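ABC transporter ATP-binding protein (Sulfolobus tokodaii, PDB 2PJZ) probably binds and hydrolyses ATP as the nucleotide-binding subunit of an ABC transporter, possibly one that imports cobalt. Local coordinates at residues 22-27 with 197-202; 70-75 with 99-104. All coordinates share one frame; numbering follows the deposited sequence. Where two conformers were deposited one is given.

Contact 1. Residues 22-27 with 197-202; sequences ENINLE and YFLVGN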
loop_
_atom_site.group_PDB
_atom_site.type_symbol
_atom_site.label_atom_id
_atom_site.label_comp_id
_atom_site.label_asym_id
_atom_site.label_seq_id
_atom_site.Cartn_x
_atom_site.Cartn_y
_atom_site.Cartn_z
ATOM N N GLU A 22 -8.125 -2.937 -15.754
ATOM C CA GLU A 22 -9.557 -2.753 -15.973
ATOM C C GLU A 22 -10.329 -3.599 -14.970
ATOM O O GLU A 22 -9.779 -4.570 -14.422
ATOM C CB GLU A 22 -9.976 -3.156 -17.402
ATOM C CG GLU A 22 -9.249 -2.401 -18.503
ATOM C CD GLU A 22 -9.702 -0.955 -18.665
ATOM O OE1 GLU A 22 -10.779 -0.573 -18.150
ATOM O OE2 GLU A 22 -8.971 -0.205 -19.341
ATOM N N ASN A 23 -11.583 -3.227 -14.742
ATOM C CA ASN A 23 -12.510 -4.022 -13.931
ATOM C C ASN A 23 -11.950 -4.323 -12.528
ATOM O O ASN A 23 -12.032 -5.459 -12.011
ATOM C CB ASN A 23 -12.867 -5.328 -14.677
ATOM C CG ASN A 23 -13.255 -5.085 -16.126
ATOM O OD1 ASN A 23 -12.612 -5.628 -17.051
ATOM N ND2 ASN A 23 -14.269 -4.268 -16.344
ATOM N N ILE A 24 -11.350 -3.310 -11.911
ATOM C CA ILE A 24 -10.788 -3.493 -10.578
ATOM C C ILE A 24 -11.900 -3.266 -9.583
ATOM O O ILE A 24 -12.491 -2.173 -9.543
ATOM C CB ILE A 24 -9.593 -2.560 -10.280
ATOM C CG1 ILE A 24 -8.458 -2.788 -11.304
ATOM C CG2 ILE A 24 -9.091 -2.708 -8.778
ATOM C CD1 ILE A 24 -7.857 -4.246 -11.365
ATOM N N ASN A 25 -12.168 -4.290 -8.769
ATOM C CA ASN A 25 -13.215 -4.195 -7.746
ATOM C C ASN A 25 -12.672 -4.558 -6.355
ATOM O O ASN A 25 -11.921 -5.531 -6.202
ATOM C CB ASN A 25 -14.363 -5.111 -8.091
ATOM C CG ASN A 25 -15.113 -4.672 -9.310
ATOM O OD1 ASN A 25 -15.839 -3.677 -9.287
ATOM N ND2 ASN A 25 -14.963 -5.435 -10.401
ATOM N N LEU A 26 -12.999 -3.753 -5.348
ATOM C CA LEU A 26 -12.520 -4.020 -4.000
ATOM C C LEU A 26 -13.400 -3.276 -2.993
ATOM O O LEU A 26 -13.735 -2.122 -3.233
ATOM C CB LEU A 26 -11.067 -3.524 -3.838
ATOM C CG LEU A 26 -10.419 -3.619 -2.454
ATOM C CD1 LEU A 26 -10.178 -5.069 -2.104
ATOM C CD2 LEU A 26 -9.116 -2.836 -2.378
ATOM N N GLU A 27 -13.717 -3.896 -1.849
ATOM C CA GLU A 27 -14.344 -3.143 -0.744
ATOM C C GLU A 27 -13.527 -3.434 0.484
ATOM O O GLU A 27 -13.189 -4.609 0.754
ATOM C CB GLU A 27 -15.862 -3.491 -0.537
ATOM C CG GLU A 27 -16.671 -3.102 -1.759
ATOM C CD GLU A 27 -18.170 -3.038 -1.614
ATOM O OE1 GLU A 27 -18.699 -3.576 -0.616
ATOM O OE2 GLU A 27 -18.802 -2.426 -2.534
ATOM N N TYR A 197 -4.338 -9.089 -0.849
ATOM C CA TYR A 197 -4.768 -9.318 -2.211
ATOM C C TYR A 197 -3.520 -9.282 -3.097
ATOM O O TYR A 197 -2.557 -8.623 -2.766
ATOM C CB TYR A 197 -5.682 -8.184 -2.665
ATOM C CG TYR A 197 -7.003 -8.163 -1.944
ATOM C CD1 TYR A 197 -8.133 -8.702 -2.547
ATOM C CD2 TYR A 197 -7.112 -7.613 -0.665
ATOM C CE1 TYR A 197 -9.380 -8.703 -1.901
ATOM C CE2 TYR A 197 -8.352 -7.604 0.009
ATOM C CZ TYR A 197 -9.476 -8.154 -0.641
ATOM O OH TYR A 197 -10.705 -8.191 -0.025
ATOM N N PHE A 198 -3.548 -10.035 -4.186
ATOM C CA PHE A 198 -2.517 -9.969 -5.221
ATOM C C PHE A 198 -3.025 -9.147 -6.410
ATOM O O PHE A 198 -4.126 -9.369 -6.880
ATOM C CB PHE A 198 -2.227 -11.383 -5.738
ATOM C CG PHE A 198 -1.484 -12.223 -4.751
ATOM C CD1 PHE A 198 -0.077 -12.246 -4.759
ATOM C CD2 PHE A 198 -2.181 -12.975 -3.805
ATOM C CE1 PHE A 198 0.634 -13.033 -3.841
ATOM C CE2 PHE A 198 -1.478 -13.777 -2.892
ATOM C CZ PHE A 198 -0.075 -13.800 -2.904
ATOM N N LEU A 199 -2.212 -8.216 -6.892
ATOM C CA LEU A 199 -2.512 -7.567 -8.180
ATOM C C LEU A 199 -1.714 -8.358 -9.221
ATOM O O LEU A 199 -0.522 -8.096 -9.396
ATOM C CB LEU A 199 -2.096 -6.088 -8.147
ATOM C CG LEU A 199 -2.506 -5.172 -9.316
ATOM C CD1 LEU A 199 -4.023 -5.172 -9.581
ATOM C CD2 LEU A 199 -2.023 -3.800 -9.024
ATOM N N VAL A 200 -2.388 -9.308 -9.874
ATOM C CA VAL A 200 -1.834 -10.156 -10.974
ATOM C C VAL A 200 -2.953 -10.633 -11.883
ATOM O O VAL A 200 -4.102 -10.639 -11.499
ATOM C CB VAL A 200 -1.091 -11.440 -10.456
ATOM C CG1 VAL A 200 0.260 -11.079 -9.883
ATOM C CG2 VAL A 200 -1.942 -12.192 -9.440
ATOM N N GLY A 201 -2.628 -11.064 -13.098
ATOM C CA GLY A 201 -3.662 -11.541 -14.021
ATOM C C GLY A 201 -4.578 -10.403 -14.385
ATOM O O GLY A 201 -5.797 -10.580 -14.560
ATOM N N ASN A 202 -3.996 -9.203 -14.421
ATOM C CA ASN A 202 -4.746 -8.002 -14.732
ATOM C C ASN A 202 -5.981 -7.901 -13.807
ATOM O O ASN A 202 -7.040 -7.407 -14.182
ATOM C CB ASN A 202 -5.038 -7.972 -16.278
ATOM C CG ASN A 202 -3.722 -8.100 -17.183
ATOM O OD1 ASN A 202 -3.663 -8.892 -18.123
ATOM N ND2 ASN A 202 -2.711 -7.325 -16.884
HETATM O O HOH W 1 -6.960 -5.558 -15.941
HETATM O O HOH W 2 -11.241 -6.209 1.799
#
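L26 lays its CD1 methyl over one face of the Y197 ring, 3.7 Å from the centroid and 21° off the ring normal, a CH-pi contact in which the methyl is displaced toward the rim. Its nearest ring atom is CZ, 3.5 Å from L26 CD1, so the methyl sits over the hydroxyl-bearing end of the ring. The CB of L26 points toward the tyrosine strand and chi1 (175°) sets CG anti to the backbone N, from where CD1 is the branch that meets the ring. Beyond the ring edge, Y197 OH meets a water at 2.7 Å, and the same water donates to the carbonyl E27 O. Farther along, I24 CD1 and L199 CD1 approach at 4.3 Å, a looser apolar contact. At the far end a second water bridges E22 N and N202 O, 2.6 Å from the latter. Two water bridges thus flank an apolar centre. The axes of 24-27 and 197-200 run nearly antiparallel, at 170°, but 10.9 Å apart, too far for direct strand pairing, and side chains and waters span the gap. This is the interface between the antiparallel beta layer and the mixed P-loop NTPase sheet of an ABC ATPase domain. Strand 24-27 pairs with strand 2-11, N23 and I24 forming a G1 beta bulge opposite V7, while Y197 bonds through its backbone to strand 32-36. L204, from the edge strand 203-209, packs against I24, L26 and Y197.

Contact 2. Residues 70-75 with 99-104; sequences IRNYIR and ELKGLD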
loop_
_atom_site.group_PDB
_atom_site.type_symbol
_atom_site.label_atom_id
_atom_site.label_comp_id
_atom_site.label_asym_id
_atom_site.label_seq_id
_atom_site.Cartn_x
_atom_site.Cartn_y
_atom_site.Cartn_z
ATOM N N ILE A 70 -14.280 14.850 -3.706
ATOM C CA ILE A 70 -13.455 15.136 -2.535
ATOM C C ILE A 70 -12.274 16.036 -2.877
ATOM O O ILE A 70 -11.338 15.616 -3.575
ATOM C CB ILE A 70 -12.914 13.853 -1.857
ATOM C CG1 ILE A 70 -14.091 12.921 -1.469
ATOM C CG2 ILE A 70 -12.119 14.212 -0.585
ATOM C CD1 ILE A 70 -13.634 11.503 -0.945
ATOM N N ARG A 71 -12.272 17.251 -2.350
ATOM C CA ARG A 71 -11.064 18.060 -2.452
ATOM C C ARG A 71 -10.137 17.755 -1.277
ATOM O O ARG A 71 -8.932 17.559 -1.451
ATOM C CB ARG A 71 -11.403 19.552 -2.498
ATOM C CG ARG A 71 -10.167 20.455 -2.404
ATOM C CD ARG A 71 -9.282 20.310 -3.626
ATOM N NE ARG A 71 -8.102 21.171 -3.544
ATOM C CZ ARG A 71 -7.040 20.921 -2.773
ATOM N NH1 ARG A 71 -7.004 19.830 -1.999
ATOM N NH2 ARG A 71 -6.010 21.763 -2.769
ATOM N N ASN A 72 -10.694 17.710 -0.070
ATOM C CA ASN A 72 -9.918 17.224 1.075
ATOM C C ASN A 72 -10.852 16.527 2.016
ATOM O O ASN A 72 -11.991 16.988 2.216
ATOM C CB ASN A 72 -9.206 18.369 1.846
ATOM C CG ASN A 72 -8.320 17.829 2.981
ATOM O OD1 ASN A 72 -7.494 16.953 2.756
ATOM N ND2 ASN A 72 -8.545 18.312 4.229
ATOM N N TYR A 73 -10.377 15.420 2.597
ATOM C CA TYR A 73 -11.128 14.720 3.634
ATOM C C TYR A 73 -10.168 14.562 4.802
ATOM O O TYR A 73 -9.167 13.877 4.684
ATOM C CB TYR A 73 -11.587 13.353 3.115
ATOM C CG TYR A 73 -12.391 12.499 4.080
ATOM C CD1 TYR A 73 -13.177 13.075 5.127
ATOM C CD2 TYR A 73 -12.400 11.115 3.930
ATOM C CE1 TYR A 73 -13.943 12.252 6.000
ATOM C CE2 TYR A 73 -13.202 10.289 4.763
ATOM C CZ TYR A 73 -13.944 10.862 5.793
ATOM O OH TYR A 73 -14.677 10.012 6.573
ATOM N N ILE A 74 -10.459 15.243 5.915
ATOM C CA ILE A 74 -9.511 15.286 7.046
ATOM C C ILE A 74 -9.190 13.937 7.639
ATOM O O ILE A 74 -8.093 13.751 8.190
ATOM C CB ILE A 74 -9.952 16.218 8.201
ATOM C CG1 ILE A 74 -11.379 15.896 8.669
ATOM C CG2 ILE A 74 -9.686 17.682 7.834
ATOM C CD1 ILE A 74 -11.689 16.405 10.065
ATOM N N ARG A 75 -10.125 12.993 7.518
ATOM C CA ARG A 75 -9.947 11.644 8.064
ATOM C C ARG A 75 -9.173 10.652 7.211
ATOM O O ARG A 75 -8.949 9.511 7.638
ATOM C CB ARG A 75 -11.298 11.046 8.457
ATOM C CG ARG A 75 -12.002 11.973 9.498
ATOM C CD ARG A 75 -13.203 11.284 10.071
ATOM N NE ARG A 75 -14.214 12.214 10.566
ATOM C CZ ARG A 75 -14.423 12.485 11.843
ATOM N NH1 ARG A 75 -13.685 11.908 12.787
ATOM N NH2 ARG A 75 -15.391 13.340 12.170
ATOM N N GLU A 99 -3.226 21.671 9.974
ATOM C CA GLU A 99 -4.533 22.206 9.561
ATOM C C GLU A 99 -5.291 21.314 8.576
ATOM O O GLU A 99 -6.491 21.079 8.742
ATOM C CB GLU A 99 -4.349 23.588 8.941
ATOM C CG GLU A 99 -3.812 24.602 9.936
ATOM C CD GLU A 99 -4.682 24.663 11.176
ATOM O OE1 GLU A 99 -5.908 24.918 11.034
ATOM O OE2 GLU A 99 -4.145 24.436 12.282
ATOM N N LEU A 100 -4.583 20.820 7.564
ATOM C CA LEU A 100 -5.199 20.057 6.472
ATOM C C LEU A 100 -5.786 18.741 6.948
ATOM O O LEU A 100 -6.865 18.349 6.501
ATOM C CB LEU A 100 -4.165 19.829 5.358
ATOM C CG LEU A 100 -4.648 19.249 4.011
ATOM C CD1 LEU A 100 -5.615 20.224 3.308
ATOM C CD2 LEU A 100 -3.463 18.907 3.109
ATOM N N LYS A 101 -5.078 18.064 7.859
ATOM C CA LYS A 101 -5.483 16.745 8.330
ATOM C C LYS A 101 -5.646 16.663 9.839
ATOM O O LYS A 101 -5.935 15.582 10.387
ATOM C CB LYS A 101 -4.431 15.684 7.889
ATOM C CG LYS A 101 -4.279 15.511 6.357
ATOM C CD LYS A 101 -5.588 15.086 5.632
ATOM C CE LYS A 101 -5.318 14.885 4.139
ATOM N NZ LYS A 101 -6.561 14.392 3.393
ATOM N N GLY A 102 -5.418 17.774 10.531
ATOM C CA GLY A 102 -5.405 17.699 12.017
ATOM C C GLY A 102 -4.208 16.932 12.556
ATOM O O GLY A 102 -4.304 16.244 13.569
ATOM N N LEU A 103 -3.075 17.022 11.866
ATOM C CA LEU A 103 -1.849 16.373 12.354
ATOM C C LEU A 103 -1.478 16.910 13.756
ATOM O O LEU A 103 -1.563 18.118 14.009
ATOM C CB LEU A 103 -0.682 16.561 11.366
ATOM C CG LEU A 103 0.721 15.999 11.721
ATOM C CD1 LEU A 103 1.490 15.692 10.436
ATOM C CD2 LEU A 103 1.482 17.052 12.556
ATOM N N ASP A 104 -1.060 15.992 14.622
ATOM C CA ASP A 104 -0.621 16.315 15.983
ATOM C C ASP A 104 0.903 16.405 15.985
ATOM O O ASP A 104 1.581 15.399 15.802
ATOM C CB ASP A 104 -1.056 15.194 16.917
ATOM C CG ASP A 104 -0.663 15.449 18.370
ATOM O OD1 ASP A 104 -1.565 15.761 19.163
ATOM O OD2 ASP A 104 0.526 15.368 18.709
#
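K101 reaches across to N72 and Y73, its NZ donating to N72 OD1 at 2.8 Å and to the carbonyl Y73 O at 3.0 Å. This is the C-terminal end of helix 90-100 of the ABC ATPase domain, tied by side-chain bonds to the loop 70-75: K101 is the first residue to leave helical geometry, and the loop leads into strand 76-78. The two acceptors are met differently. The ammonium lies 27° from the carbonyl plane of N72 but well above that of Y73, 47° out of it; Y76 O is a third acceptor, so three oxygens grip one charge and fix where the lysine ends. N72 answers with its other amide atom, ND2 donating to L100 O at 2.8 Å with an N-H...O angle of 147°. One side-chain amide therefore accepts from the lysine and donates to a carbonyl at the helix end. The CB of N72 points toward the helix end and CG stands anti to the backbone N, while the second torsion settles where OD1 and ND2 lie. Outward from these bonds, L100 CD1 packs on the amide, 3.6 Å from N72 CG, the two side chains crossing obliquely. The aliphatic part of K101 runs past the loop backbone, its CD 3.8 Å from I74 O.

In the fold
Contacts 1 and 2 illustrate how chemistry follows depth within one ABC ATPase domain. Contact 1 is partly buried and joins two beta layers through strands 17-28 and 195-200; contact 2 lies at the surface and joins the loop before strand 76-78 to the end of helix 90-100. Their centres are about 28 Å apart and their nearest atoms about 14 Å, so they do not touch. Between the sheets, apolar side chains do the meeting and waters bridge polar groups toward the ends; at the surface, direct bonds from a lysine and an amide carry the join. Sequence separation differs too: the segments are 170 and 24 residues apart at their closest ends, the short span lying within the long one.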